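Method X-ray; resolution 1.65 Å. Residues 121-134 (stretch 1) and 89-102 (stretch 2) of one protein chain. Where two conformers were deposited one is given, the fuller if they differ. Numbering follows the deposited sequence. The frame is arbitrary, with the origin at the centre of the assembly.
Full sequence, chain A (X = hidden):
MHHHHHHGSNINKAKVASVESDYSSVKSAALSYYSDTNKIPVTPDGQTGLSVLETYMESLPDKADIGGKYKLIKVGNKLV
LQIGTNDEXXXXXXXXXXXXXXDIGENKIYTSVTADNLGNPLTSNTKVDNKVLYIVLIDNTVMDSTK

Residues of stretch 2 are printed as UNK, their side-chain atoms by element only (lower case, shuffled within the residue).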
# COMPACT_ATOMS: atom_id res chain seq x y z
N PRO A 121 8.34 -4.33 -10.50
CA PRO A 121 7.29 -3.33 -10.52
C PRO A 121 6.00 -3.86 -11.17
O PRO A 121 6.08 -4.60 -12.14
CB PRO A 121 7.88 -2.18 -11.35
CG PRO A 121 9.00 -2.80 -12.16
CD PRO A 121 9.49 -3.98 -11.35
N LEU A 122 4.84 -3.48 -10.63
CA LEU A 122 3.54 -3.72 -11.32
C LEU A 122 3.62 -3.06 -12.70
O LEU A 122 4.18 -1.96 -12.79
CB LEU A 122 2.40 -3.13 -10.49
CG LEU A 122 0.98 -3.50 -10.94
CD1 LEU A 122 0.61 -4.93 -10.57
CD2 LEU A 122 -0.05 -2.55 -10.34
N THR A 123 3.07 -3.70 -13.74
CA THR A 123 2.91 -3.11 -15.08
C THR A 123 1.42 -3.00 -15.42
O THR A 123 0.58 -3.65 -14.75
CB THR A 123 3.64 -3.90 -16.17
OG1 THR A 123 2.81 -5.01 -16.55
CG2 THR A 123 5.00 -4.39 -15.72
N SER A 124 1.11 -2.26 -16.48
CA SER A 124 -0.28 -2.03 -16.95
C SER A 124 -0.87 -3.34 -17.50
O SER A 124 -2.09 -3.39 -17.68
CB SER A 124 -0.31 -0.91 -17.95
OG SER A 124 0.45 -1.25 -19.08
N ASN A 125 -0.06 -4.37 -17.74
CA ASN A 125 -0.52 -5.70 -18.24
C ASN A 125 -0.46 -6.77 -17.14
O ASN A 125 -0.69 -7.94 -17.48
CB ASN A 125 0.32 -6.17 -19.43
CG ASN A 125 0.20 -5.26 -20.62
OD1 ASN A 125 -0.89 -4.78 -20.93
ND2 ASN A 125 1.31 -4.99 -21.29
N THR A 126 -0.18 -6.42 -15.88
CA THR A 126 -0.03 -7.42 -14.79
C THR A 126 -1.40 -7.82 -14.21
O THR A 126 -2.19 -6.92 -13.91
CB THR A 126 0.88 -6.93 -13.66
OG1 THR A 126 2.12 -6.51 -14.22
CG2 THR A 126 1.14 -8.01 -12.63
N LYS A 127 -1.65 -9.12 -14.10
CA LYS A 127 -2.75 -9.73 -13.30
C LYS A 127 -2.15 -10.17 -11.97
O LYS A 127 -1.03 -10.73 -11.96
CB LYS A 127 -3.37 -10.94 -14.00
CG LYS A 127 -4.11 -10.66 -15.30
CD LYS A 127 -5.17 -11.71 -15.64
CE LYS A 127 -6.16 -11.26 -16.70
NZ LYS A 127 -6.92 -10.02 -16.34
N VAL A 128 -2.86 -9.92 -10.87
CA VAL A 128 -2.43 -10.38 -9.52
C VAL A 128 -3.55 -11.25 -8.96
O VAL A 128 -4.70 -10.78 -8.87
CB VAL A 128 -2.08 -9.21 -8.58
CG1 VAL A 128 -1.60 -9.73 -7.25
CG2 VAL A 128 -1.05 -8.27 -9.19
N ASP A 129 -3.22 -12.49 -8.60
CA ASP A 129 -4.20 -13.47 -8.08
C ASP A 129 -3.87 -13.79 -6.62
O ASP A 129 -3.06 -14.71 -6.38
CB ASP A 129 -4.25 -14.74 -8.94
CG ASP A 129 -5.23 -15.78 -8.41
OD1 ASP A 129 -6.03 -15.44 -7.51
OD2 ASP A 129 -5.15 -16.93 -8.88
N ASN A 130 -4.45 -13.04 -5.68
CA ASN A 130 -4.31 -13.27 -4.22
C ASN A 130 -2.84 -13.20 -3.80
O ASN A 130 -2.35 -14.17 -3.14
CB ASN A 130 -4.93 -14.60 -3.81
CG ASN A 130 -5.19 -14.68 -2.32
OD1 ASN A 130 -5.46 -13.68 -1.67
ND2 ASN A 130 -5.10 -15.88 -1.76
N LYS A 131 -2.15 -12.09 -4.10
CA LYS A 131 -0.74 -11.87 -3.70
C LYS A 131 -0.60 -10.55 -2.94
O LYS A 131 -1.33 -9.58 -3.24
CB LYS A 131 0.18 -11.88 -4.93
CG LYS A 131 0.12 -13.14 -5.79
CD LYS A 131 0.57 -14.39 -5.07
CE LYS A 131 0.48 -15.63 -5.95
NZ LYS A 131 0.76 -16.86 -5.17
N VAL A 132 0.33 -10.49 -2.00
CA VAL A 132 0.66 -9.25 -1.26
C VAL A 132 1.22 -8.23 -2.25
O VAL A 132 2.02 -8.61 -3.12
CB VAL A 132 1.62 -9.52 -0.09
CG1 VAL A 132 1.97 -8.22 0.63
CG2 VAL A 132 1.03 -10.53 0.89
N LEU A 133 0.78 -6.98 -2.13
CA LEU A 133 1.17 -5.84 -2.99
C LEU A 133 1.82 -4.79 -2.09
O LEU A 133 1.50 -4.73 -0.90
CB LEU A 133 -0.08 -5.28 -3.69
CG LEU A 133 0.19 -4.29 -4.82
CD1 LEU A 133 0.71 -4.98 -6.06
CD2 LEU A 133 -1.06 -3.49 -5.17
N TYR A 134 2.71 -3.98 -2.67
CA TYR A 134 3.51 -2.96 -1.96
C TYR A 134 3.41 -1.63 -2.71
O TYR A 134 3.61 -1.61 -3.93
CB TYR A 134 4.95 -3.45 -1.87
CG TYR A 134 5.09 -4.76 -1.14
CD1 TYR A 134 5.17 -4.81 0.24
CD2 TYR A 134 5.10 -5.95 -1.84
CE1 TYR A 134 5.31 -6.02 0.91
CE2 TYR A 134 5.23 -7.17 -1.19
CZ TYR A 134 5.35 -7.20 0.19
OH TYR A 134 5.45 -8.40 0.84
N UNK A 89 -4.13 -11.83 0.00
CA UNK A 89 -3.46 -10.78 -0.78
C UNK A 89 -4.47 -9.99 -1.58
O UNK A 89 -5.69 -10.13 -1.32
N UNK A 90 -3.99 -9.21 -2.54
CA UNK A 90 -4.87 -8.41 -3.44
C UNK A 90 -5.23 -9.26 -4.66
O UNK A 90 -4.47 -10.20 -5.01
c UNK A 90 -3.67 -6.33 -2.67
c UNK A 90 -3.14 -7.28 -4.92
c UNK A 90 -4.21 -7.09 -3.87
N UNK A 91 -6.32 -8.90 -5.32
CA UNK A 91 -6.66 -9.40 -6.66
C UNK A 91 -6.80 -8.20 -7.61
O UNK A 91 -7.54 -7.27 -7.26
o UNK A 91 -7.53 -11.42 -5.77
c UNK A 91 -8.31 -10.81 -7.97
c UNK A 91 -7.89 -10.31 -6.60
N UNK A 92 -6.09 -8.24 -8.73
CA UNK A 92 -6.11 -7.19 -9.78
C UNK A 92 -6.24 -7.84 -11.16
O UNK A 92 -5.40 -8.70 -11.52
c UNK A 92 -5.69 -4.42 -8.35
c UNK A 92 -4.64 -5.53 -8.43
c UNK A 92 -3.23 -4.95 -8.34
c UNK A 92 -4.82 -6.35 -9.70
N UNK A 93 -7.25 -7.41 -11.91
CA UNK A 93 -7.28 -7.57 -13.39
C UNK A 93 -6.22 -6.66 -14.01
O UNK A 93 -5.71 -5.74 -13.32
o UNK A 93 -8.87 -5.86 -13.75
c UNK A 93 -9.75 -8.07 -13.21
c UNK A 93 -8.68 -7.27 -13.92
N UNK A 94 -5.91 -6.86 -15.29
CA UNK A 94 -5.01 -5.97 -16.06
C UNK A 94 -5.58 -4.55 -16.06
O UNK A 94 -4.80 -3.59 -15.85
o UNK A 94 -3.61 -7.40 -19.86
c UNK A 94 -4.83 -6.48 -17.49
o UNK A 94 -3.50 -9.47 -19.12
c UNK A 94 -4.07 -7.80 -17.54
c UNK A 94 -3.70 -8.26 -18.95
N UNK A 95 -6.90 -4.40 -16.24
CA UNK A 95 -7.57 -3.08 -16.28
C UNK A 95 -7.41 -2.39 -14.91
O UNK A 95 -7.19 -1.15 -14.90
c UNK A 95 -9.02 -3.22 -16.67
N UNK A 96 -7.48 -3.13 -13.80
CA UNK A 96 -7.28 -2.56 -12.44
C UNK A 96 -5.82 -2.11 -12.27
O UNK A 96 -5.59 -0.97 -11.77
n UNK A 96 -10.22 -4.34 -9.12
c UNK A 96 -9.49 -4.76 -10.14
c UNK A 96 -9.18 -3.74 -11.21
o UNK A 96 -9.07 -5.92 -10.22
c UNK A 96 -7.67 -3.55 -11.36
N UNK A 97 -4.86 -2.94 -12.69
CA UNK A 97 -3.42 -2.59 -12.62
C UNK A 97 -3.15 -1.31 -13.42
O UNK A 97 -2.42 -0.41 -12.90
o UNK A 97 -2.70 -4.83 -12.22
c UNK A 97 -2.56 -3.75 -13.10
N UNK A 98 -3.71 -1.23 -14.62
CA UNK A 98 -3.56 -0.09 -15.55
C UNK A 98 -4.06 1.19 -14.86
O UNK A 98 -3.36 2.23 -14.93
c UNK A 98 -4.30 -0.37 -16.83
N UNK A 99 -5.22 1.14 -14.21
CA UNK A 99 -5.78 2.34 -13.56
C UNK A 99 -4.88 2.76 -12.39
O UNK A 99 -4.57 3.97 -12.24
c UNK A 99 -9.21 3.24 -11.97
n UNK A 99 -9.37 5.72 -11.69
c UNK A 99 -7.21 2.11 -13.06
c UNK A 99 -7.73 3.26 -12.21
c UNK A 99 -9.68 4.39 -11.10
N UNK A 100 -4.51 1.80 -11.54
CA UNK A 100 -3.68 2.08 -10.34
C UNK A 100 -2.40 2.79 -10.80
O UNK A 100 -2.04 3.84 -10.22
c UNK A 100 -3.45 0.76 -9.61
c UNK A 100 -2.56 -0.55 -7.69
c UNK A 100 -3.93 1.50 -7.25
c UNK A 100 -2.92 0.84 -8.19
N UNK A 101 -1.75 2.28 -11.85
CA UNK A 101 -0.47 2.85 -12.36
C UNK A 101 -0.71 4.22 -13.00
O UNK A 101 0.12 5.11 -12.81
c UNK A 101 0.90 0.72 -12.68
c UNK A 101 2.22 1.20 -12.09
c UNK A 101 1.13 -0.42 -13.66
c UNK A 101 0.16 1.87 -13.34
N UNK A 102 -1.80 4.39 -13.75
CA UNK A 102 -2.14 5.69 -14.39
C UNK A 102 -2.31 6.75 -13.30
O UNK A 102 -1.94 7.91 -13.52
c UNK A 102 -3.38 5.59 -15.23
o UNK A 102 -3.11 4.85 -16.40
O HOH W 1 -7.96 -14.07 -6.57

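Position 89 has no side-chain atoms. Its N donates to Asn 130 OD1 (2.8 Å, 158°), and an ideal CB would lie 2.3 Å from Lys 131 C, a clash; it is Gly 89.

Position 90 carries three carbons, one bearing the other two: Val 90. Its N donates to Lys 131 O (2.8 Å) and its O accepts from Lys 131 N (3.1 Å), an antiparallel pair, while Val 90 CG2 lies 3.7 Å from Val 128 CG1 and 3.9 Å from Leu 133 CB.

At 91 one carbon carries an oxygen and a carbon, the pattern of Thr 91. Its OG1 accepts a weak bond from Asn 130 N (3.5 Å, 139°) and lies 2.8 Å from water 1 O, which donates to Asp 129 OD1 (2.5 Å).

Position 92 has four carbons forked at the second: Leu 92. Leu 92 N to Val 128 O and Val 128 N to Leu 92 O are both 2.9 Å and 165°, and CD1 of Leu 92 is 4.1 Å from Leu 133 CD2.

Position 93 repeats the one-carbon, oxygen-plus-carbon pattern, and its CB is 4.1 Å from Lys 127 NZ: Thr 93. Its OG1 caps the helix by accepting from N of position 96 (3.1 Å).

Position 94 shows three carbons, the third with two oxygens, hence Glu 94. Its CG packs 3.6 Å from Lys 127 CG; OE2 stays 4.4 Å from Lys 127 NZ, beyond a salt bridge.

Position 95, a lone carbon facing away, is Ala 95. Position 96 has three carbons, the third bearing O and N, without touching stretch 1: Gln 96, whose OE1 accepts from Thr 93 N (2.9 Å).

At 97 one carbon precedes an oxygen: Ser 97. Its OG donates to Thr 126 O (2.7 Å). Position 98 has one carbon, 4.2 Å from Ser 124 CB: Ala 98.

Position 99, four carbons in a row ending in nitrogen, is out of reach: Lys 99. Positions 100 and 101 each have four carbons forked at the second. The first, Leu 100, puts CD2 4.2 Å from both Leu 122 CD2 and Leu 133 CD2; the second, Leu 101, sets CD1 3.1 Å from Thr 123 C. Position 102, one carbon then oxygen, makes no contact: Ser 102.

The contact, burying 944 Å², therefore combines two supports. Backbone pairing fixes the strand register, with Val 90, Leu 92 and Val 128 on one sheet face; Ser 97 ties the helix to Thr 126, while Leu 100 and Leu 101 pack on Leu 122.

Stretch 2, residues 89-102: GVTLTEAQSAKLLS
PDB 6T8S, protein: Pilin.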